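Local coordinates for peptide ABC transporter, peptide-binding protein (Thermus thermophilus, PDB 2D5W), which binds oligopeptides, here a pentapeptide, and probably hands them to an ABC importer for transport across the membrane, at residues A[120-125]-A[143-148]; A[452-457]-A[496-501]; A[480-483]-A[488-491]. All coordinates share one frame; numbering follows the deposited sequence.

Contact 1: residues A[120-125]-A[143-148]; sequences NPDFWE and PAYYYD
The carboxylate of Asp122 overlaps the outer end of the Tyr145 ring, the two side chains arriving from opposite directions with their planes 29° apart. Tyr145 OH donates to Asp122 OD2 over 2.7 Å, reaching that oxygen on its syn side, 19° out of the carboxylate plane. The second oxygen, Asp122 OD1, rests obliquely by the ring, 3.2 Å from Tyr145 CE1. Asp122 directs its acid from helix 121-126 by holding CG anti to the backbone N (chi1 169°). A water donates to both Asp122 OD1 (2.9 Å) and Tyr147 OH, tying a second tyrosine into the site. The tyrosines belong to a type I turn running from Tyr145 to Asp148, and the turn is fastened by an almost straight bond from Tyr145 N to Asp148 OD1, 2.8 Å long. Aspartate suits its place because a short side chain ending in two oxygens can serve several donors: Arg126 forms a salt bridge with OD1, and Thr486 bonds to OD2. A phenylalanine in place of Tyr145 would probably fill much the same space but leave Asp122 OD2 without its phenol donor and the Asn485 amide without the hydroxyl it meets. With a phenol, a water and the Arg126 guanidinium gathered round a buried acid, the chemistry is consistent with Asp122 being kept as a carboxylate and fixed in its rotation.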
loop_
_atom_site.group_PDB
_atom_site.type_symbol
_atom_site.label_atom_id
_atom_site.label_comp_id
_atom_site.label_asym_id
_atom_site.label_seq_id
_atom_site.Cartn_x
_atom_site.Cartn_y
_atom_site.Cartn_z
ATOM N N ASN A 120 -0.434 -2.589 -11.492
ATOM C CA ASN A 120 -1.010 -3.894 -11.791
ATOM C C ASN A 120 -1.353 -4.039 -13.264
ATOM O O ASN A 120 -2.492 -3.816 -13.680
ATOM C CB ASN A 120 -2.259 -4.141 -10.933
ATOM C CG ASN A 120 -3.079 -2.886 -10.714
ATOM O OD1 ASN A 120 -2.637 -1.953 -10.041
ATOM N ND2 ASN A 120 -4.282 -2.857 -11.278
ATOM N N PRO A 121 -0.360 -4.422 -14.075
ATOM C CA PRO A 121 -0.552 -4.599 -15.518
ATOM C C PRO A 121 -1.558 -5.699 -15.855
ATOM O O PRO A 121 -2.130 -5.703 -16.943
ATOM C CB PRO A 121 0.853 -4.918 -16.024
ATOM C CG PRO A 121 1.743 -4.275 -15.010
ATOM C CD PRO A 121 1.057 -4.576 -13.708
ATOM N N ASP A 122 -1.768 -6.633 -14.932
ATOM C CA ASP A 122 -2.731 -7.707 -15.163
ATOM C C ASP A 122 -4.140 -7.127 -15.236
ATOM O O ASP A 122 -4.895 -7.431 -16.160
ATOM C CB ASP A 122 -2.643 -8.757 -14.047
ATOM C CG ASP A 122 -3.799 -9.744 -14.084
ATOM O OD1 ASP A 122 -4.876 -9.423 -13.539
ATOM O OD2 ASP A 122 -3.631 -10.833 -14.671
ATOM N N PHE A 123 -4.493 -6.292 -14.262
ATOM C CA PHE A 123 -5.806 -5.659 -14.226
ATOM C C PHE A 123 -6.048 -4.918 -15.534
ATOM O O PHE A 123 -7.092 -5.070 -16.173
ATOM C CB PHE A 123 -5.875 -4.659 -13.063
ATOM C CG PHE A 123 -7.112 -3.792 -13.063
ATOM C CD1 PHE A 123 -8.263 -4.192 -12.391
ATOM C CD2 PHE A 123 -7.120 -2.569 -13.733
ATOM C CE1 PHE A 123 -9.402 -3.388 -12.382
ATOM C CE2 PHE A 123 -8.258 -1.758 -13.729
ATOM C CZ PHE A 123 -9.400 -2.170 -13.052
ATOM N N TRP A 124 -5.062 -4.126 -15.935
ATOM C CA TRP A 124 -5.198 -3.332 -17.139
ATOM C C TRP A 124 -5.261 -4.105 -18.445
ATOM O O TRP A 124 -5.597 -3.547 -19.486
ATOM C CB TRP A 124 -4.111 -2.255 -17.154
ATOM C CG TRP A 124 -4.452 -1.192 -16.157
ATOM C CD1 TRP A 124 -3.875 -0.978 -14.936
ATOM C CD2 TRP A 124 -5.548 -0.278 -16.249
ATOM N NE1 TRP A 124 -4.554 0.012 -14.262
ATOM C CE2 TRP A 124 -5.585 0.458 -15.047
ATOM C CE3 TRP A 124 -6.508 -0.015 -17.237
ATOM C CZ2 TRP A 124 -6.550 1.445 -14.803
ATOM C CZ3 TRP A 124 -7.466 0.962 -16.996
ATOM C CH2 TRP A 124 -7.479 1.680 -15.787
ATOM N N GLU A 125 -4.966 -5.398 -18.386
ATOM C CA GLU A 125 -5.043 -6.233 -19.575
ATOM C C GLU A 125 -6.416 -6.887 -19.689
ATOM O O GLU A 125 -6.949 -7.030 -20.789
ATOM C CB GLU A 125 -3.971 -7.327 -19.533
ATOM C CG GLU A 125 -2.567 -6.836 -19.813
ATOM C CD GLU A 125 -2.373 -6.422 -21.260
ATOM O OE1 GLU A 125 -1.313 -5.843 -21.575
ATOM O OE2 GLU A 125 -3.275 -6.685 -22.085
ATOM N N PRO A 143 -10.320 -12.688 -18.231
ATOM C CA PRO A 143 -11.065 -13.573 -17.331
ATOM C C PRO A 143 -11.312 -12.902 -15.983
ATOM O O PRO A 143 -10.529 -12.052 -15.553
ATOM C CB PRO A 143 -10.149 -14.786 -17.212
ATOM C CG PRO A 143 -8.791 -14.162 -17.258
ATOM C CD PRO A 143 -8.927 -13.150 -18.380
ATOM N N ALA A 144 -12.396 -13.287 -15.323
ATOM C CA ALA A 144 -12.739 -12.721 -14.028
ATOM C C ALA A 144 -11.968 -13.416 -12.913
ATOM O O ALA A 144 -11.720 -14.625 -12.977
ATOM C CB ALA A 144 -14.236 -12.855 -13.784
ATOM N N TYR A 145 -11.585 -12.642 -11.900
ATOM C CA TYR A 145 -10.868 -13.165 -10.743
ATOM C C TYR A 145 -11.831 -13.169 -9.562
ATOM O O TYR A 145 -12.803 -12.411 -9.539
ATOM C CB TYR A 145 -9.644 -12.306 -10.412
ATOM C CG TYR A 145 -8.484 -12.442 -11.379
ATOM C CD1 TYR A 145 -7.282 -11.773 -11.145
ATOM C CD2 TYR A 145 -8.579 -13.240 -12.522
ATOM C CE1 TYR A 145 -6.208 -11.894 -12.023
ATOM C CE2 TYR A 145 -7.512 -13.363 -13.405
ATOM C CZ TYR A 145 -6.331 -12.690 -13.151
ATOM O OH TYR A 145 -5.284 -12.823 -14.036
ATOM N N TYR A 146 -11.550 -14.009 -8.571
ATOM C CA TYR A 146 -12.420 -14.150 -7.413
ATOM C C TYR A 146 -12.684 -12.880 -6.615
ATOM O O TYR A 146 -13.700 -12.782 -5.929
ATOM C CB TYR A 146 -11.861 -15.228 -6.474
ATOM C CG TYR A 146 -10.729 -14.763 -5.581
ATOM C CD1 TYR A 146 -10.976 -14.356 -4.270
ATOM C CD2 TYR A 146 -9.416 -14.718 -6.048
ATOM C CE1 TYR A 146 -9.944 -13.916 -3.445
ATOM C CE2 TYR A 146 -8.376 -14.278 -5.229
ATOM C CZ TYR A 146 -8.650 -13.879 -3.934
ATOM O OH TYR A 146 -7.632 -13.428 -3.122
ATOM N N TYR A 147 -11.781 -11.909 -6.714
ATOM C CA TYR A 147 -11.906 -10.668 -5.955
ATOM C C TYR A 147 -12.394 -9.441 -6.718
ATOM O O TYR A 147 -12.412 -8.343 -6.164
ATOM C CB TYR A 147 -10.559 -10.337 -5.304
ATOM C CG TYR A 147 -9.390 -10.177 -6.267
ATOM C CD1 TYR A 147 -9.448 -9.284 -7.340
ATOM C CD2 TYR A 147 -8.198 -10.867 -6.058
ATOM C CE1 TYR A 147 -8.347 -9.081 -8.173
ATOM C CE2 TYR A 147 -7.091 -10.669 -6.882
ATOM C CZ TYR A 147 -7.171 -9.774 -7.935
ATOM O OH TYR A 147 -6.077 -9.554 -8.739
ATOM N N ASP A 148 -12.805 -9.607 -7.968
ATOM C CA ASP A 148 -13.229 -8.456 -8.761
ATOM C C ASP A 148 -14.411 -7.640 -8.233
ATOM O O ASP A 148 -14.535 -6.458 -8.562
ATOM C CB ASP A 148 -13.473 -8.893 -10.206
ATOM C CG ASP A 148 -12.177 -9.206 -10.946
ATOM O OD1 ASP A 148 -12.231 -9.903 -11.978
ATOM O OD2 ASP A 148 -11.100 -8.744 -10.502
HETATM O O HOH W 1 -5.918 -8.055 -11.202
#

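Contact 2: residues A[452-457]-A[496-501]; sequences IQRASE and NNYQGQ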
loop_
_atom_site.group_PDB
_atom_site.type_symbol
_atom_site.label_atom_id
_atom_site.label_comp_id
_atom_site.label_asym_id
_atom_site.label_seq_id
_atom_site.Cartn_x
_atom_site.Cartn_y
_atom_site.Cartn_z
ATOM N N ILE A 452 11.885 2.991 -5.034
ATOM C CA ILE A 452 11.370 1.648 -4.794
ATOM C C ILE A 452 11.197 0.775 -6.037
ATOM O O ILE A 452 11.486 -0.423 -5.992
ATOM C CB ILE A 452 10.035 1.705 -3.984
ATOM C CG1 ILE A 452 9.567 0.291 -3.629
ATOM C CG2 ILE A 452 8.966 2.443 -4.764
ATOM C CD1 ILE A 452 8.490 0.261 -2.554
ATOM N N GLN A 453 10.757 1.367 -7.143
ATOM C CA GLN A 453 10.537 0.615 -8.374
ATOM C C GLN A 453 11.703 0.665 -9.362
ATOM O O GLN A 453 11.517 0.468 -10.562
ATOM C CB GLN A 453 9.229 1.095 -9.029
ATOM C CG GLN A 453 8.000 0.598 -8.251
ATOM C CD GLN A 453 6.753 1.467 -8.377
ATOM O OE1 GLN A 453 5.739 1.187 -7.735
ATOM N NE2 GLN A 453 6.817 2.510 -9.191
ATOM N N ARG A 454 12.913 0.896 -8.852
ATOM C CA ARG A 454 14.094 0.965 -9.709
ATOM C C ARG A 454 15.277 0.110 -9.244
ATOM O O ARG A 454 16.436 0.446 -9.503
ATOM C CB ARG A 454 14.531 2.425 -9.876
ATOM C CG ARG A 454 13.491 3.307 -10.574
ATOM C CD ARG A 454 13.294 2.932 -12.042
ATOM N NE ARG A 454 12.387 3.856 -12.726
ATOM C CZ ARG A 454 11.060 3.830 -12.629
ATOM N NH1 ARG A 454 10.331 4.721 -13.285
ATOM N NH2 ARG A 454 10.455 2.901 -11.901
ATOM N N ALA A 455 14.993 -0.997 -8.565
ATOM C CA ALA A 455 16.062 -1.888 -8.125
ATOM C C ALA A 455 16.769 -2.474 -9.353
ATOM O O ALA A 455 17.960 -2.791 -9.300
ATOM C CB ALA A 455 15.495 -3.011 -7.259
ATOM N N SER A 456 16.037 -2.616 -10.458
ATOM C CA SER A 456 16.618 -3.165 -11.682
ATOM C C SER A 456 17.672 -2.220 -12.251
ATOM O O SER A 456 18.485 -2.618 -13.088
ATOM C CB SER A 456 15.529 -3.427 -12.728
ATOM O OG SER A 456 14.947 -2.220 -13.184
ATOM N N GLU A 457 17.643 -0.970 -11.799
ATOM C CA GLU A 457 18.608 0.044 -12.222
ATOM C C GLU A 457 19.621 0.238 -11.095
ATOM O O GLU A 457 20.412 1.180 -11.105
ATOM C CB GLU A 457 17.900 1.369 -12.521
ATOM C CG GLU A 457 16.986 1.332 -13.738
ATOM C CD GLU A 457 17.747 1.139 -15.035
ATOM O OE1 GLU A 457 18.668 1.938 -15.307
ATOM O OE2 GLU A 457 17.421 0.196 -15.786
ATOM N N ASN A 496 9.653 -3.640 -19.335
ATOM C CA ASN A 496 8.197 -3.740 -19.253
ATOM C C ASN A 496 7.585 -2.386 -18.885
ATOM O O ASN A 496 6.469 -2.308 -18.365
ATOM C CB ASN A 496 7.776 -4.830 -18.253
ATOM C CG ASN A 496 7.765 -4.348 -16.821
ATOM O OD1 ASN A 496 8.515 -3.446 -16.450
ATOM N ND2 ASN A 496 6.925 -4.966 -16.000
ATOM N N ASN A 497 8.325 -1.321 -19.177
ATOM C CA ASN A 497 7.876 0.038 -18.912
ATOM C C ASN A 497 7.634 0.327 -17.436
ATOM O O ASN A 497 6.740 1.090 -17.073
ATOM C CB ASN A 497 6.628 0.338 -19.746
ATOM C CG ASN A 497 6.862 0.099 -21.225
ATOM O OD1 ASN A 497 6.363 -0.869 -21.796
ATOM N ND2 ASN A 497 7.644 0.973 -21.846
ATOM N N TYR A 498 8.452 -0.296 -16.595
ATOM C CA TYR A 498 8.410 -0.108 -15.149
ATOM C C TYR A 498 7.067 -0.418 -14.501
ATOM O O TYR A 498 6.614 0.306 -13.608
ATOM C CB TYR A 498 8.840 1.323 -14.808
ATOM C CG TYR A 498 10.153 1.716 -15.444
ATOM C CD1 TYR A 498 10.184 2.429 -16.642
ATOM C CD2 TYR A 498 11.366 1.362 -14.857
ATOM C CE1 TYR A 498 11.393 2.783 -17.240
ATOM C CE2 TYR A 498 12.582 1.710 -15.448
ATOM C CZ TYR A 498 12.585 2.419 -16.635
ATOM O OH TYR A 498 13.785 2.764 -17.217
ATOM N N GLN A 499 6.448 -1.512 -14.931
ATOM C CA GLN A 499 5.157 -1.926 -14.391
ATOM C C GLN A 499 5.301 -3.024 -13.340
ATOM O O GLN A 499 6.242 -3.822 -13.381
ATOM C CB GLN A 499 4.259 -2.433 -15.524
ATOM C CG GLN A 499 4.026 -1.418 -16.632
ATOM C CD GLN A 499 3.263 -1.985 -17.822
ATOM O OE1 GLN A 499 3.284 -3.192 -18.079
ATOM N NE2 GLN A 499 2.606 -1.108 -18.570
ATOM N N GLY A 500 4.369 -3.061 -12.394
ATOM C CA GLY A 500 4.403 -4.100 -11.378
ATOM C C GLY A 500 5.019 -3.741 -10.041
ATOM O O GLY A 500 5.643 -2.689 -9.886
ATOM N N GLN A 501 4.853 -4.647 -9.081
ATOM C CA GLN A 501 5.356 -4.452 -7.728
ATOM C C GLN A 501 6.308 -5.528 -7.208
ATOM O O GLN A 501 6.588 -5.568 -6.011
ATOM C CB GLN A 501 4.180 -4.301 -6.755
ATOM C CG GLN A 501 3.328 -3.067 -6.997
ATOM C CD GLN A 501 2.183 -2.964 -6.011
ATOM O OE1 GLN A 501 1.231 -3.740 -6.067
ATOM N NE2 GLN A 501 2.280 -2.014 -5.091
HETATM O O HOH W 2 5.002 -0.432 -5.333
HETATM O O HOH W 3 7.486 2.493 -11.919
#
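Gln453, the first residue to leave helical geometry after helix 449-452, faces the loop 496-501 and brings its CG loosely to within 4.4 Å of Gly500 O. Its long, extended amide suits the spot because it can reach on to water: one water donates to Gln453 OE1 (3.0 Å) and accepts from Gln501 NE2, so the two glutamines are joined without touching. Next comes Arg454, which carries the contact. Its chain bends at chi2 (-68°), and this bend brings the guanidinium flat onto one face of the Tyr498 ring, the planes 22° apart and the centres 3.9 Å apart. Lying on the ring face, the guanidinium makes an off-centre cation-pi stack, with Arg454 CZ 3.3 Å from Tyr498 CD2, toward the rim. The two side chains cross at about a right angle. Arginine fits because the same flat group also has N-H bonds to spend at its edge. Arg454 NH2 reaches back to the carbonyl of Gln453 (3.0 Å to O), above the carbonyl plane, and donates to a second water that in turn donates to Tyr498 O. Arg454 O then accepts from Glu457 N (3.0 Å), closing the turn through the short 3-10 segment at Ala455 and Ser456.

Across from them, Asn497 and Tyr498 both adopt left-handed backbone angles, and at Gly500 a beta carbon would strike the carbonyl of Gln499. Asn496 holds the bend, its OD1 accepting from Gln499 N while its ND2 donates to Gln499 O. This is an Asx motif in a tight loop that runs on to Gln501, which hydrogen-bonds the backbone of the bound peptide, so the loop borders the peptide site of this solute-binding protein.

Contact 3: residues A[480-483]-A[488-491]; sequences QYKN and AIMV
Lys482 and Ile489 form a single antiparallel beta bridge, a non-hydrogen-bonded pair that closes a short hairpin-like turn in the long loop between strand 463-469 and helix 509-518. On either side of the pair a backbone bond draws the chains together: Met490 N gives to Tyr481 O at 2.8 Å, and Asn483 N to Ala488 O at 2.9 Å. The close approach also sets Ile489 CA against Tyr481 O and Lys482 CA against Ala488 O, as CA-H...O contacts.

The tight part is buried. Met490 lays CB and CG beside Gln480, the two side chains pointing the same way, with Met490 CB 3.4 Å from Gln480 O; beyond CG its flexible chain bends at chi2 and chi3. The amide of Gln480 finds its polar partner elsewhere, at Thr515 of helix 509-518, while that of Asn483 accepts through OD1 from the backbone of Asn485. Small Ala488 lets Pro121 of helix 121-126 come close. Buried Val491 crosses Tyr481 at about a right angle, its CG2 4.0 Å from Tyr481 CD1.

The looser, partly exposed side is shared by Tyr481, Lys482 and Ile489. Here the contacts are apolar and longer: Lys482 CE passes Ile489 CG1 at 4.0 Å, the lysine offering its methylenes while its amine leads away. Tyr481 and Ile489 run side by side, and the ring gives the branched isoleucine an apolar flank. At the far end of the ring, Ile489 CD1 stands 3.8 Å from Tyr481 OH.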
loop_
_atom_site.group_PDB
_atom_site.type_symbol
_atom_site.label_atom_id
_atom_site.label_comp_id
_atom_site.label_asym_id
_atom_site.label_seq_id
_atom_site.Cartn_x
_atom_site.Cartn_y
_atom_site.Cartn_z
ATOM N N GLN A 480 5.023 -12.479 -8.266
ATOM C CA GLN A 480 4.891 -13.137 -9.557
ATOM C C GLN A 480 5.853 -12.500 -10.539
ATOM O O GLN A 480 6.103 -11.293 -10.486
ATOM C CB GLN A 480 3.494 -12.952 -10.141
ATOM C CG GLN A 480 2.377 -13.662 -9.438
ATOM C CD GLN A 480 1.048 -13.365 -10.094
ATOM O OE1 GLN A 480 0.736 -12.209 -10.375
ATOM N NE2 GLN A 480 0.258 -14.402 -10.341
ATOM N N TYR A 481 6.405 -13.305 -11.435
ATOM C CA TYR A 481 7.258 -12.753 -12.470
ATOM C C TYR A 481 6.269 -12.365 -13.567
ATOM O O TYR A 481 6.326 -11.267 -14.120
ATOM C CB TYR A 481 8.238 -13.797 -13.001
ATOM C CG TYR A 481 8.841 -13.402 -14.330
ATOM C CD1 TYR A 481 9.731 -12.332 -14.430
ATOM C CD2 TYR A 481 8.480 -14.071 -15.499
ATOM C CE1 TYR A 481 10.246 -11.939 -15.669
ATOM C CE2 TYR A 481 8.985 -13.687 -16.736
ATOM C CZ TYR A 481 9.866 -12.622 -16.815
ATOM O OH TYR A 481 10.369 -12.242 -18.037
ATOM N N LYS A 482 5.339 -13.271 -13.850
ATOM C CA LYS A 482 4.329 -13.037 -14.870
ATOM C C LYS A 482 3.009 -13.700 -14.502
ATOM O O LYS A 482 2.990 -14.804 -13.955
ATOM C CB LYS A 482 4.810 -13.593 -16.213
ATOM C CG LYS A 482 3.807 -13.455 -17.353
ATOM C CD LYS A 482 4.269 -14.208 -18.594
ATOM C CE LYS A 482 5.617 -13.707 -19.089
ATOM N NZ LYS A 482 6.086 -14.472 -20.277
ATOM N N ASN A 483 1.903 -13.018 -14.775
ATOM C CA ASN A 483 0.599 -13.609 -14.526
ATOM C C ASN A 483 0.322 -14.359 -15.825
ATOM O O ASN A 483 0.306 -13.762 -16.905
ATOM C CB ASN A 483 -0.468 -12.542 -14.289
ATOM C CG ASN A 483 -1.835 -13.147 -14.044
ATOM O OD1 ASN A 483 -2.400 -13.791 -14.927
ATOM N ND2 ASN A 483 -2.366 -12.956 -12.844
ATOM N N ALA A 488 1.006 -10.612 -18.330
ATOM C CA ALA A 488 1.563 -9.383 -17.771
ATOM C C ALA A 488 2.742 -9.642 -16.836
ATOM O O ALA A 488 2.624 -10.402 -15.872
ATOM C CB ALA A 488 0.478 -8.614 -17.032
ATOM N N ILE A 489 3.875 -9.010 -17.129
ATOM C CA ILE A 489 5.074 -9.146 -16.307
ATOM C C ILE A 489 4.947 -8.171 -15.140
ATOM O O ILE A 489 4.648 -6.990 -15.332
ATOM C CB ILE A 489 6.340 -8.860 -17.134
ATOM C CG1 ILE A 489 6.502 -9.954 -18.196
ATOM C CG2 ILE A 489 7.563 -8.804 -16.231
ATOM C CD1 ILE A 489 7.710 -9.791 -19.088
ATOM N N MET A 490 5.188 -8.671 -13.933
ATOM C CA MET A 490 5.023 -7.871 -12.726
ATOM C C MET A 490 6.300 -7.320 -12.095
ATOM O O MET A 490 6.248 -6.731 -11.014
ATOM C CB MET A 490 4.254 -8.694 -11.687
ATOM C CG MET A 490 3.091 -9.521 -12.259
ATOM S SD MET A 490 1.775 -8.590 -13.095
ATOM C CE MET A 490 0.988 -7.821 -11.695
ATOM N N VAL A 491 7.438 -7.512 -12.757
ATOM C CA VAL A 491 8.722 -7.011 -12.261
ATOM C C VAL A 491 9.007 -5.710 -13.001
ATOM O O VAL A 491 9.174 -5.712 -14.218
ATOM C CB VAL A 491 9.861 -8.015 -12.540
ATOM C CG1 VAL A 491 11.194 -7.434 -12.095
ATOM C CG2 VAL A 491 9.583 -9.323 -11.812
#

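Contact 1 closes early in the chain, joining helix 121-126 to the loop after strand 136-141; contacts 2 and 3 come some 300 residues later, and contact 3 falls wholly between the two halves of contact 2. The centres of contacts 2 and 3 lie about 11 Å apart, with that of contact 1 about 13 Å from contact 3 and about 20 Å from contact 2. The long loop between strand 463-469 and helix 509-518 links all three: Pro121 packs on Gln499 and Asn483 meets Asp122 and Tyr145, while Asn496 ND2 makes a weak hydrogen bond to Ile489 O. One loop thus joins distant parts of the chain beside the bound peptide, which Asn120 and Gln501 both touch.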